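Local coordinates for protein Phikz039 (Pseudomonas phage phikz, PDB 3ZBQ) that belongs to the tubulin/FtsZ family as the phage tubulin PhuZ and holds guanosine-5'-diphosphate in a pocket of its fold, at residues N48-E53 against A89-A94; S158-I163 against H210-H215; T221-V226 against G282-D287; I242-T247 against L259-G264. One frame throughout, in Å; residues are numbered along the deposited sequence.

Interaction 1 of 4, residues N48-E53 against A89-A94; sequences NTIIIE and AHHFPA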
loop_
_atom_site.group_PDB
_atom_site.type_symbol
_atom_site.label_atom_id
_atom_site.label_comp_id
_atom_site.label_asym_id
_atom_site.label_seq_id
_atom_site.Cartn_x
_atom_site.Cartn_y
_atom_site.Cartn_z
ATOM N N ASN A 48 4.285 -19.710 4.699
ATOM C CA ASN A 48 4.102 -18.417 4.037
ATOM C C ASN A 48 3.614 -17.282 4.942
ATOM O O ASN A 48 3.324 -16.182 4.469
ATOM C CB ASN A 48 3.191 -18.555 2.804
ATOM C CG ASN A 48 1.739 -18.847 3.161
ATOM O OD1 ASN A 48 1.354 -18.884 4.337
ATOM N ND2 ASN A 48 0.922 -19.048 2.142
ATOM N N THR A 49 3.531 -17.542 6.241
ATOM C CA THR A 49 2.936 -16.577 7.159
ATOM C C THR A 49 3.811 -16.370 8.380
ATOM O O THR A 49 4.331 -17.335 8.949
ATOM C CB THR A 49 1.544 -17.056 7.614
ATOM O OG1 THR A 49 0.692 -17.194 6.467
ATOM C CG2 THR A 49 0.905 -16.072 8.617
ATOM N N ILE A 50 3.995 -15.108 8.758
ATOM C CA ILE A 50 4.651 -14.757 10.016
ATOM C C ILE A 50 3.680 -13.921 10.835
ATOM O O ILE A 50 3.228 -12.864 10.386
ATOM C CB ILE A 50 5.946 -13.940 9.798
ATOM C CG1 ILE A 50 7.044 -14.819 9.219
ATOM C CG2 ILE A 50 6.427 -13.348 11.120
ATOM C CD1 ILE A 50 8.297 -14.039 8.837
ATOM N N ILE A 51 3.350 -14.409 12.025
ATOM C CA ILE A 51 2.507 -13.670 12.964
ATOM C C ILE A 51 3.380 -13.123 14.092
ATOM O O ILE A 51 4.082 -13.877 14.764
ATOM C CB ILE A 51 1.390 -14.557 13.532
ATOM C CG1 ILE A 51 0.547 -15.133 12.394
ATOM C CG2 ILE A 51 0.503 -13.761 14.503
ATOM C CD1 ILE A 51 -0.043 -14.069 11.469
ATOM N N ILE A 52 3.364 -11.806 14.277
ATOM C CA ILE A 52 4.216 -11.168 15.275
ATOM C C ILE A 52 3.443 -11.060 16.577
ATOM O O ILE A 52 2.472 -10.304 16.670
ATOM C CB ILE A 52 4.652 -9.774 14.823
ATOM C CG1 ILE A 52 5.401 -9.869 13.484
ATOM C CG2 ILE A 52 5.551 -9.118 15.862
ATOM C CD1 ILE A 52 5.740 -8.513 12.893
ATOM N N GLU A 53 3.873 -11.818 17.579
ATOM C CA GLU A 53 3.150 -11.858 18.847
ATOM C C GLU A 53 3.546 -10.711 19.778
ATOM O O GLU A 53 4.693 -10.264 19.781
ATOM C CB GLU A 53 3.389 -13.191 19.551
ATOM C CG GLU A 53 2.789 -14.399 18.859
ATOM C CD GLU A 53 3.029 -15.683 19.640
ATOM O OE1 GLU A 53 3.960 -15.699 20.473
ATOM O OE2 GLU A 53 2.286 -16.666 19.426
ATOM N N ALA A 89 12.324 -9.866 6.618
ATOM C CA ALA A 89 12.858 -9.660 5.267
ATOM C C ALA A 89 13.867 -10.748 4.912
ATOM O O ALA A 89 14.071 -11.078 3.734
ATOM C CB ALA A 89 13.490 -8.284 5.148
ATOM N N HIS A 90 14.529 -11.283 5.929
ATOM C CA HIS A 90 15.460 -12.382 5.713
ATOM C C HIS A 90 14.680 -13.656 5.419
ATOM O O HIS A 90 15.046 -14.445 4.553
ATOM C CB HIS A 90 16.339 -12.574 6.946
ATOM C CG HIS A 90 17.270 -13.744 6.849
ATOM N ND1 HIS A 90 18.572 -13.622 6.416
ATOM C CD2 HIS A 90 17.086 -15.055 7.128
ATOM C CE1 HIS A 90 19.153 -14.812 6.439
ATOM N NE2 HIS A 90 18.273 -15.696 6.867
ATOM N N HIS A 91 13.590 -13.845 6.154
ATOM C CA HIS A 91 12.732 -15.017 6.015
ATOM C C HIS A 91 12.019 -15.086 4.659
ATOM O O HIS A 91 11.876 -16.167 4.083
ATOM C CB HIS A 91 11.690 -15.007 7.131
ATOM C CG HIS A 91 10.951 -16.302 7.292
ATOM N ND1 HIS A 91 10.248 -16.897 6.264
ATOM C CD2 HIS A 91 10.771 -17.094 8.375
ATOM C CE1 HIS A 91 9.684 -18.009 6.704
ATOM N NE2 HIS A 91 9.986 -18.152 7.983
ATOM N N PHE A 92 11.543 -13.939 4.178
ATOM C CA PHE A 92 10.844 -13.855 2.897
ATOM C C PHE A 92 11.639 -12.919 2.002
ATOM O O PHE A 92 11.305 -11.740 1.870
ATOM C CB PHE A 92 9.417 -13.311 3.096
ATOM C CG PHE A 92 8.507 -14.239 3.864
ATOM C CD1 PHE A 92 8.379 -15.575 3.487
ATOM C CD2 PHE A 92 7.782 -13.783 4.955
ATOM C CE1 PHE A 92 7.543 -16.438 4.188
ATOM C CE2 PHE A 92 6.939 -14.642 5.662
ATOM C CZ PHE A 92 6.832 -15.978 5.282
ATOM N N PRO A 93 12.712 -13.436 1.392
ATOM C CA PRO A 93 13.632 -12.529 0.693
ATOM C C PRO A 93 12.981 -11.824 -0.496
ATOM O O PRO A 93 12.034 -12.346 -1.105
ATOM C CB PRO A 93 14.772 -13.454 0.239
ATOM C CG PRO A 93 14.214 -14.834 0.288
ATOM C CD PRO A 93 13.187 -14.832 1.384
ATOM N N ALA A 94 13.475 -10.624 -0.788
ATOM C CA ALA A 94 12.974 -9.810 -1.895
ATOM C C ALA A 94 13.017 -10.545 -3.221
ATOM O O ALA A 94 13.934 -11.329 -3.480
ATOM C CB ALA A 94 13.781 -8.519 -2.010
#

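Interaction 2 of 4, residues S158-I163 against H210-H215; sequences SKVPMI and HFHKHH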
loop_
_atom_site.group_PDB
_atom_site.type_symbol
_atom_site.label_atom_id
_atom_site.label_comp_id
_atom_site.label_asym_id
_atom_site.label_seq_id
_atom_site.Cartn_x
_atom_site.Cartn_y
_atom_site.Cartn_z
ATOM N N SER A 158 14.716 6.124 2.711
ATOM C CA SER A 158 15.276 5.102 1.830
ATOM C C SER A 158 15.919 5.705 0.589
ATOM O O SER A 158 16.596 4.991 -0.162
ATOM C CB SER A 158 14.232 4.053 1.433
ATOM O OG SER A 158 13.258 4.581 0.552
ATOM N N LYS A 159 15.706 7.009 0.384
ATOM C CA LYS A 159 16.282 7.748 -0.753
ATOM C C LYS A 159 15.819 7.225 -2.108
ATOM O O LYS A 159 16.534 7.332 -3.113
ATOM C CB LYS A 159 17.807 7.753 -0.677
ATOM C CG LYS A 159 18.336 8.072 0.714
ATOM C CD LYS A 159 19.835 7.971 0.749
ATOM C CE LYS A 159 20.316 7.955 2.169
ATOM N NZ LYS A 159 21.797 8.067 2.230
ATOM N N VAL A 160 14.617 6.660 -2.126
ATOM C CA VAL A 160 14.025 6.088 -3.324
ATOM C C VAL A 160 12.553 6.457 -3.258
ATOM O O VAL A 160 11.917 6.229 -2.222
ATOM C CB VAL A 160 14.138 4.547 -3.317
ATOM C CG1 VAL A 160 13.346 3.944 -4.470
ATOM C CG2 VAL A 160 15.588 4.089 -3.374
ATOM N N PRO A 161 12.000 7.035 -4.338
ATOM C CA PRO A 161 10.578 7.409 -4.304
ATOM C C PRO A 161 9.703 6.201 -3.985
ATOM O O PRO A 161 9.847 5.132 -4.588
ATOM C CB PRO A 161 10.305 7.898 -5.735
ATOM C CG PRO A 161 11.657 8.331 -6.239
ATOM C CD PRO A 161 12.616 7.338 -5.643
ATOM N N MET A 162 8.812 6.356 -3.016
ATOM C CA MET A 162 7.917 5.273 -2.679
ATOM C C MET A 162 6.723 5.316 -3.619
ATOM O O MET A 162 6.023 6.324 -3.702
ATOM C CB MET A 162 7.458 5.388 -1.218
ATOM C CG MET A 162 6.618 4.240 -0.810
ATOM S SD MET A 162 6.367 4.189 0.958
ATOM C CE MET A 162 5.254 2.795 0.987
ATOM N N ILE A 163 6.507 4.222 -4.343
ATOM C CA ILE A 163 5.453 4.153 -5.343
ATOM C C ILE A 163 4.203 3.555 -4.711
ATOM O O ILE A 163 4.226 2.426 -4.214
ATOM C CB ILE A 163 5.875 3.259 -6.533
ATOM C CG1 ILE A 163 7.132 3.804 -7.204
ATOM C CG2 ILE A 163 4.727 3.100 -7.532
ATOM C CD1 ILE A 163 7.813 2.791 -8.100
ATOM N N HIS A 210 12.784 3.178 -10.557
ATOM C CA HIS A 210 13.826 4.022 -9.962
ATOM C C HIS A 210 14.226 5.163 -10.902
ATOM O O HIS A 210 15.410 5.381 -11.175
ATOM C CB HIS A 210 15.058 3.174 -9.593
ATOM C CG HIS A 210 14.786 2.168 -8.522
ATOM N ND1 HIS A 210 15.651 1.129 -8.238
ATOM C CD2 HIS A 210 13.743 2.027 -7.672
ATOM C CE1 HIS A 210 15.155 0.406 -7.253
ATOM N NE2 HIS A 210 13.995 0.928 -6.889
ATOM N N PHE A 211 13.225 5.880 -11.398
ATOM C CA PHE A 211 13.419 6.954 -12.374
ATOM C C PHE A 211 14.240 8.118 -11.809
ATOM O O PHE A 211 14.743 8.954 -12.555
ATOM C CB PHE A 211 12.048 7.476 -12.802
ATOM C CG PHE A 211 11.177 7.837 -11.633
ATOM C CD1 PHE A 211 11.276 9.096 -11.042
ATOM C CD2 PHE A 211 10.319 6.904 -11.079
ATOM C CE1 PHE A 211 10.496 9.423 -9.928
ATOM C CE2 PHE A 211 9.547 7.223 -9.972
ATOM C CZ PHE A 211 9.636 8.488 -9.406
ATOM N N HIS A 212 14.353 8.180 -10.486
ATOM C CA HIS A 212 15.073 9.269 -9.833
ATOM C C HIS A 212 16.571 9.187 -10.131
ATOM O O HIS A 212 17.302 10.161 -9.935
ATOM C CB HIS A 212 14.827 9.227 -8.324
ATOM C CG HIS A 212 15.414 8.021 -7.660
ATOM N ND1 HIS A 212 14.954 6.743 -7.899
ATOM C CD2 HIS A 212 16.431 7.898 -6.778
ATOM C CE1 HIS A 212 15.660 5.883 -7.186
ATOM N NE2 HIS A 212 16.564 6.559 -6.501
ATOM N N LYS A 213 17.019 8.030 -10.623
ATOM C CA LYS A 213 18.428 7.818 -10.943
ATOM C C LYS A 213 18.849 8.659 -12.144
ATOM O O LYS A 213 20.036 8.917 -12.344
ATOM C CB LYS A 213 18.698 6.338 -11.256
ATOM C CG LYS A 213 18.693 5.391 -10.055
ATOM C CD LYS A 213 18.413 3.946 -10.500
ATOM C CE LYS A 213 19.582 3.330 -11.265
ATOM N NZ LYS A 213 19.328 1.879 -11.561
ATOM N N HIS A 214 17.871 9.095 -12.935
ATOM C CA HIS A 214 18.156 9.686 -14.239
ATOM C C HIS A 214 17.496 11.037 -14.459
ATOM O O HIS A 214 17.683 11.660 -15.505
ATOM C CB HIS A 214 17.737 8.699 -15.336
ATOM C CG HIS A 214 18.321 7.338 -15.146
ATOM N ND1 HIS A 214 17.551 6.203 -15.030
ATOM C CD2 HIS A 214 19.608 6.940 -14.997
ATOM C CE1 HIS A 214 18.337 5.159 -14.838
ATOM N NE2 HIS A 214 19.591 5.578 -14.820
ATOM N N HIS A 215 16.719 11.491 -13.480
ATOM C CA HIS A 215 15.985 12.738 -13.644
ATOM C C HIS A 215 16.041 13.592 -12.398
ATOM O O HIS A 215 16.046 13.080 -11.282
ATOM C CB HIS A 215 14.521 12.468 -14.025
ATOM C CG HIS A 215 14.371 11.622 -15.249
ATOM N ND1 HIS A 215 14.592 12.111 -16.523
ATOM C CD2 HIS A 215 14.057 10.313 -15.398
ATOM C CE1 HIS A 215 14.408 11.142 -17.400
ATOM N NE2 HIS A 215 14.084 10.038 -16.744
HETATM O O HOH W 1 18.739 6.060 -4.395
#

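Interaction 3 of 4, residues T221-V226 against G282-D287; sequences TVQLHV and GLSIED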
loop_
_atom_site.group_PDB
_atom_site.type_symbol
_atom_site.label_atom_id
_atom_site.label_comp_id
_atom_site.label_asym_id
_atom_site.label_seq_id
_atom_site.Cartn_x
_atom_site.Cartn_y
_atom_site.Cartn_z
ATOM N N THR A 221 6.997 10.666 -2.452
ATOM C CA THR A 221 5.959 9.704 -2.824
ATOM C C THR A 221 5.473 9.979 -4.243
ATOM O O THR A 221 5.273 11.138 -4.638
ATOM C CB THR A 221 4.758 9.756 -1.867
ATOM O OG1 THR A 221 5.227 9.789 -0.515
ATOM C CG2 THR A 221 3.874 8.522 -2.049
ATOM N N VAL A 222 5.310 8.914 -5.020
ATOM C CA VAL A 222 4.711 9.037 -6.329
ATOM C C VAL A 222 3.559 8.057 -6.457
ATOM O O VAL A 222 3.460 7.088 -5.694
ATOM C CB VAL A 222 5.756 8.815 -7.437
ATOM C CG1 VAL A 222 6.751 9.966 -7.434
ATOM C CG2 VAL A 222 6.466 7.479 -7.225
ATOM N N GLN A 223 2.657 8.329 -7.391
ATOM C CA GLN A 223 1.473 7.492 -7.532
ATOM C C GLN A 223 1.492 6.652 -8.810
ATOM O O GLN A 223 1.830 7.146 -9.893
ATOM C CB GLN A 223 0.209 8.358 -7.464
ATOM C CG GLN A 223 -1.078 7.571 -7.453
ATOM C CD GLN A 223 -2.236 8.382 -6.920
ATOM O OE1 GLN A 223 -2.039 9.471 -6.373
ATOM N NE2 GLN A 223 -3.443 7.870 -7.083
ATOM N N LEU A 224 1.142 5.374 -8.673
ATOM C CA LEU A 224 1.089 4.459 -9.807
ATOM C C LEU A 224 -0.341 4.269 -10.273
ATOM O O LEU A 224 -1.221 3.892 -9.487
ATOM C CB LEU A 224 1.679 3.096 -9.440
ATOM C CG LEU A 224 1.392 1.987 -10.445
ATOM C CD1 LEU A 224 2.168 2.267 -11.746
ATOM C CD2 LEU A 224 1.804 0.656 -9.858
ATOM N N HIS A 225 -0.562 4.544 -11.552
ATOM C CA HIS A 225 -1.868 4.368 -12.166
ATOM C C HIS A 225 -1.823 3.220 -13.169
ATOM O O HIS A 225 -1.086 3.279 -14.163
ATOM C CB HIS A 225 -2.297 5.655 -12.882
ATOM C CG HIS A 225 -2.210 6.884 -12.029
ATOM N ND1 HIS A 225 -3.291 7.382 -11.327
ATOM C CD2 HIS A 225 -1.176 7.718 -11.770
ATOM C CE1 HIS A 225 -2.922 8.468 -10.670
ATOM N NE2 HIS A 225 -1.643 8.695 -10.925
ATOM N N VAL A 226 -2.602 2.174 -12.912
ATOM C CA VAL A 226 -2.701 1.061 -13.846
ATOM C C VAL A 226 -3.829 1.337 -14.832
ATOM O O VAL A 226 -4.992 1.424 -14.441
ATOM C CB VAL A 226 -2.926 -0.280 -13.125
ATOM C CG1 VAL A 226 -3.033 -1.421 -14.143
ATOM C CG2 VAL A 226 -1.786 -0.557 -12.152
ATOM N N GLY A 282 3.569 12.321 -9.946
ATOM C CA GLY A 282 3.710 12.815 -8.591
ATOM C C GLY A 282 2.522 13.642 -8.174
ATOM O O GLY A 282 2.144 13.669 -6.991
ATOM N N LEU A 283 1.908 14.309 -9.145
ATOM C CA LEU A 283 0.867 15.296 -8.854
ATOM C C LEU A 283 -0.343 14.712 -8.130
ATOM O O LEU A 283 -0.929 15.360 -7.264
ATOM C CB LEU A 283 0.405 15.971 -10.142
ATOM C CG LEU A 283 -0.444 17.226 -9.970
ATOM C CD1 LEU A 283 0.336 18.282 -9.193
ATOM C CD2 LEU A 283 -0.877 17.764 -11.332
ATOM N N SER A 284 -0.717 13.492 -8.492
ATOM C CA SER A 284 -1.946 12.890 -7.996
ATOM C C SER A 284 -1.916 12.687 -6.484
ATOM O O SER A 284 -2.971 12.612 -5.847
ATOM C CB SER A 284 -2.213 11.563 -8.708
ATOM O OG SER A 284 -2.509 11.779 -10.077
ATOM N N ILE A 285 -0.715 12.600 -5.909
ATOM C CA ILE A 285 -0.576 12.473 -4.451
ATOM C C ILE A 285 -1.252 13.643 -3.722
ATOM O O ILE A 285 -1.844 13.470 -2.639
ATOM C CB ILE A 285 0.912 12.378 -4.023
ATOM C CG1 ILE A 285 1.527 11.064 -4.502
ATOM C CG2 ILE A 285 1.071 12.510 -2.513
ATOM C CD1 ILE A 285 0.725 9.837 -4.097
ATOM N N GLU A 286 -1.177 14.830 -4.315
ATOM C CA GLU A 286 -1.832 16.019 -3.752
ATOM C C GLU A 286 -3.338 15.838 -3.576
ATOM O O GLU A 286 -3.929 16.354 -2.611
ATOM C CB GLU A 286 -1.540 17.253 -4.624
ATOM C CG GLU A 286 -2.420 18.478 -4.356
ATOM C CD GLU A 286 -2.290 19.024 -2.941
ATOM O OE1 GLU A 286 -1.262 18.760 -2.275
ATOM O OE2 GLU A 286 -3.232 19.720 -2.492
ATOM N N ASP A 287 -3.968 15.102 -4.490
ATOM C CA ASP A 287 -5.407 14.856 -4.376
ATOM C C ASP A 287 -5.759 14.043 -3.128
ATOM O O ASP A 287 -6.793 14.281 -2.480
ATOM C CB ASP A 287 -5.946 14.159 -5.624
ATOM C CG ASP A 287 -5.824 15.014 -6.861
ATOM O OD1 ASP A 287 -5.753 16.260 -6.728
ATOM O OD2 ASP A 287 -5.790 14.430 -7.964
#

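Interaction 4 of 4, residues I242-T247 against L259-G264; sequences IASLYT and LTRTTG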
loop_
_atom_site.group_PDB
_atom_site.type_symbol
_atom_site.label_atom_id
_atom_site.label_comp_id
_atom_site.label_asym_id
_atom_site.label_seq_id
_atom_site.Cartn_x
_atom_site.Cartn_y
_atom_site.Cartn_z
ATOM N N ILE A 242 6.682 5.757 -17.399
ATOM C CA ILE A 242 5.635 4.879 -17.902
ATOM C C ILE A 242 6.199 3.573 -18.430
ATOM O O ILE A 242 7.200 3.563 -19.163
ATOM C CB ILE A 242 4.755 5.570 -18.976
ATOM C CG1 ILE A 242 3.652 4.622 -19.439
ATOM C CG2 ILE A 242 5.595 6.022 -20.170
ATOM C CD1 ILE A 242 2.593 5.283 -20.314
ATOM N N ALA A 243 5.564 2.472 -18.040
ATOM C CA ALA A 243 5.847 1.162 -18.623
ATOM C C ALA A 243 4.621 0.691 -19.392
ATOM O O ALA A 243 3.532 0.623 -18.840
ATOM C CB ALA A 243 6.197 0.154 -17.551
ATOM N N SER A 244 4.805 0.342 -20.660
ATOM C CA SER A 244 3.677 -0.062 -21.489
ATOM C C SER A 244 3.864 -1.472 -22.050
ATOM O O SER A 244 4.961 -1.840 -22.470
ATOM C CB SER A 244 3.472 0.931 -22.636
ATOM O OG SER A 244 3.210 2.241 -22.163
ATOM N N LEU A 245 2.781 -2.249 -22.059
ATOM C CA LEU A 245 2.760 -3.546 -22.730
ATOM C C LEU A 245 1.800 -3.519 -23.912
ATOM O O LEU A 245 0.676 -3.046 -23.780
ATOM C CB LEU A 245 2.318 -4.639 -21.763
ATOM C CG LEU A 245 3.298 -4.979 -20.647
ATOM C CD1 LEU A 245 2.707 -6.031 -19.703
ATOM C CD2 LEU A 245 4.581 -5.490 -21.257
ATOM N N TYR A 246 2.248 -4.030 -25.058
ATOM C CA TYR A 246 1.391 -4.174 -26.232
ATOM C C TYR A 246 1.414 -5.627 -26.696
ATOM O O TYR A 246 2.457 -6.282 -26.627
ATOM C CB TYR A 246 1.894 -3.281 -27.369
ATOM C CG TYR A 246 2.029 -1.827 -26.990
ATOM C CD1 TYR A 246 3.200 -1.349 -26.401
ATOM C CD2 TYR A 246 0.994 -0.930 -27.221
ATOM C CE1 TYR A 246 3.330 -0.018 -26.047
ATOM C CE2 TYR A 246 1.114 0.402 -26.875
ATOM C CZ TYR A 246 2.282 0.851 -26.285
ATOM O OH TYR A 246 2.402 2.176 -25.940
ATOM N N THR A 247 0.275 -6.142 -27.154
ATOM C CA THR A 247 0.273 -7.458 -27.790
ATOM C C THR A 247 0.599 -7.297 -29.269
ATOM O O THR A 247 1.016 -8.248 -29.928
ATOM C CB THR A 247 -1.054 -8.193 -27.631
ATOM O OG1 THR A 247 -2.142 -7.284 -27.854
ATOM C CG2 THR A 247 -1.162 -8.807 -26.225
ATOM N N LEU A 259 9.212 11.417 -18.724
ATOM C CA LEU A 259 10.654 11.444 -18.442
ATOM C C LEU A 259 11.337 10.115 -18.769
ATOM O O LEU A 259 12.381 10.088 -19.418
ATOM C CB LEU A 259 10.937 11.849 -16.996
ATOM C CG LEU A 259 10.306 13.181 -16.571
ATOM C CD1 LEU A 259 10.732 13.556 -15.167
ATOM C CD2 LEU A 259 10.696 14.287 -17.550
ATOM N N THR A 260 10.735 9.020 -18.313
ATOM C CA THR A 260 11.202 7.679 -18.637
ATOM C C THR A 260 10.059 6.864 -19.254
ATOM O O THR A 260 8.923 6.915 -18.784
ATOM C CB THR A 260 11.788 6.969 -17.395
ATOM O OG1 THR A 260 13.054 7.549 -17.070
ATOM C CG2 THR A 260 11.982 5.475 -17.641
ATOM N N ARG A 261 10.358 6.150 -20.337
ATOM C CA ARG A 261 9.379 5.251 -20.947
ATOM C C ARG A 261 10.046 3.914 -21.253
ATOM O O ARG A 261 11.163 3.856 -21.786
ATOM C CB ARG A 261 8.778 5.862 -22.223
ATOM C CG ARG A 261 7.739 4.966 -22.930
ATOM C CD ARG A 261 7.014 5.693 -24.064
ATOM N NE ARG A 261 5.914 4.892 -24.606
ATOM C CZ ARG A 261 5.978 4.147 -25.706
ATOM N NH1 ARG A 261 7.097 4.096 -26.428
ATOM N NH2 ARG A 261 4.914 3.455 -26.092
ATOM N N THR A 262 9.366 2.833 -20.908
ATOM C CA THR A 262 9.848 1.517 -21.299
ATOM C C THR A 262 8.667 0.702 -21.816
ATOM O O THR A 262 7.531 0.877 -21.355
ATOM C CB THR A 262 10.598 0.824 -20.134
ATOM O OG1 THR A 262 11.307 -0.321 -20.621
ATOM C CG2 THR A 262 9.634 0.403 -19.036
ATOM N N THR A 263 8.915 -0.159 -22.799
ATOM C CA THR A 263 7.836 -0.948 -23.392
ATOM C C THR A 263 8.182 -2.429 -23.475
ATOM O O THR A 263 9.355 -2.797 -23.583
ATOM C CB THR A 263 7.443 -0.446 -24.806
ATOM O OG1 THR A 263 8.474 -0.780 -25.745
ATOM C CG2 THR A 263 7.226 1.047 -24.799
ATOM N N GLY A 264 7.157 -3.274 -23.433
ATOM C CA GLY A 264 7.347 -4.702 -23.632
ATOM C C GLY A 264 6.319 -5.240 -24.606
ATOM O O GLY A 264 5.225 -4.679 -24.717
HETATM O O HOH W 2 3.406 4.383 -23.649
#

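Interaction 1 of 4, residues N48-E53 against A89-A94
F92 reaches across to the start of strand 49-51 and sets the outer end of its ring against I50 and the backbone of N48. Its CE2 lies 3.5 Å from I50 CD1 and 3.6 Å from I50 CG1, while CZ comes 3.5 Å from N48 C; the approach of I50 CD1 and of N48 C is oblique to the ring. The side chains of F92 and I50 overlap alongside, running antiparallel. A large flat side chain suits this position, the first after helix 85-91 to leave helical geometry, because it spans a gap that the backbones keep wide: the CA atoms of N48 and F92 are 8.2 Å apart.

The strand is one of the two outermost in the mixed sheet of this chain, at the parallel end that belongs to the tubulin-like nucleotide-binding fold, and helix 85-91 packs beside it; T49's side chain is about 12 Å from the bound GDP.

I50 turns its CB toward the helix end, and its extended outer arm (chi2 174°) carries CD1 over a face of the H91 ring, a CH-pi contact with CD1 4.1 Å from the centroid. I88 of the same helix also touches I50. N48 contributes backbone here because its CB points away: OD1 accepts from T45 N, ND2 is bonded to H43 O, and T49 OG1 donates to N48 OD1 at 2.8 Å from above the carbonyl plane.

Interaction 2 of 4, residues S158-I163 against H210-H215
P161 and H212 make the tightest meeting of the two loops. P161 CD sits over one face of the H212 imidazole, 3.6 Å from the ring centroid and 23° off its normal, a CH-pi contact in which CD comes nearer the ND1 side of the ring. V160 CA lies over the same face, offset toward the rim. The H212 ring and the P161 ring cross obliquely. Proline suits the spot: its CD is bonded to the amide nitrogen, so the C-H groups there are slightly polarised and favour an aromatic face.

Apolar packing continues at P161 CG, 3.8 Å from F211 CZ. V222 of strand 222-227 touches both P161 and F211. Separately, V160 CG1 makes an oblique van der Waals contact with the H210 imidazole, 3.8 Å from H210 CD2.

The polar link runs through water. One water molecule donates to K159 O at 2.9 Å and is hydrogen-bonded to H212 NE2 at 3.1 Å, in the plane of the imidazole, so it bridges two groups whose direct approach is poorly angled. H210 NE2 has a weak hydrogen bond to E125 O.

K159, with positive phi, is the C-prime residue of a Schellman motif that ends helix 138-158, and V160 and P161 then lead into strand 163-168. This is the return leg of a beta-alpha-beta crossover from strand 127-133, met here by the short 3-10 segment 211-213 that follows helix 202-209.

Interaction 3 of 4, residues T221-V226 against G282-D287
V222 and G282 bring the two backbones to 4.5 Å between their CA atoms, where strand 222-227 starts and the chain turns from strand 275-281 toward helix 284-304. Lacking a side chain, G282 meets V222 CG1 through its CA, at 4.3 Å.

I285 carries the apolar part. Its CG1 is anti to the carbonyl carbon (chi1 -68°) and lies 3.7 Å from T221 O. Its CD1 continues to Q223 CB, also at 3.7 Å, and to T221 CG2 at 4.0 Å, the T221 and I285 side chains crossing at about a right angle. Isoleucine suits the place because its unbranched CG1-CD1 arm is long enough to reach both the T221 carbonyl and Q223 CB, while T221 OG1 is bonded to E152.

S284, small enough to fit beside a ring, places CB in the plane of the H225 imidazole at its edge, 3.7 Å from H225 NE2. N281 joins the two polar ends: its OD1 bonds H225 NE2 and its ND2 bonds S284 OG.

The arrangement belongs to the tubulin-like C-terminal domain, in which strand 275-281 runs antiparallel beside strand 222-227 and then gives rise to the long C-terminal helix that distinguishes PhuZ.

Interaction 4 of 4, residues I242-T247 against L259-G264
I242 opens a run of five backbone hydrogen bonds between the two strands: I242 N to T260 O, T262 N to I242 O, S244 N to T262 O, G264 N to S244 O and Y246 N to G264 O, the last being the longest at 3.1 Å. A243 and L245 instead make their backbone bonds across the opposite edge of their strand, with F278 and M276.

R261 gathers the polar side chains. Extended from CG to NE, it lies alongside I242, its CG 3.7 Å from I242 CG2, and takes its guanidinium on toward Y246. There NH2 gives a weak, bent bond to Y246 OH (2.8 Å, 122°), with ring and guanidinium planes 58° apart; its stronger partner is D252, through a salt bridge. NE donates to a water at 2.7 Å, and that water is hydrogen-bonded to S244 OG (2.6 Å), which is also bonded to H277. T263 lays CG2 over one guanidinium face while its OG1 bonds D252, so the aspartate fixes both residues. T260 OG1 pairs with H215.

On the face that holds A243 and T262, A243 CB meets T262 CG2 at 3.8 Å, and W208 of helix 202-209 touches both. A CB at G264 would run into L245 CD2; its absence lets CD2 approach to 3.7 Å from G264 CA.

Parallel strands joined without an intervening helix, with strand 260-265 an outermost strand of the sheet within the chain, form the outer edge of the tubulin-like C-terminal domain.

In the fold
Interactions 3 and 4 lie in the half of the mixed sheet formed by strands 222-227 to 260-265, and interaction 2 joins loops next to it. Interaction 1 is on strand 49-51, one of the two outermost, its centre 26 to 32 Å from theirs. Interaction 2 touches both of its neighbours: M162 O lies 3.0 Å from V222 N of interaction 3, and H215 NE2 2.7 Å from T260 OG1 of interaction 4. Interactions 1, 2 and 3 open in that order along the chain, and interaction 4 falls between the two segments of interaction 3. With 163-168 parallel to 222-227, and 222-227 antiparallel to 275-281, one sheet spans the nucleotide-binding and C-terminal halves.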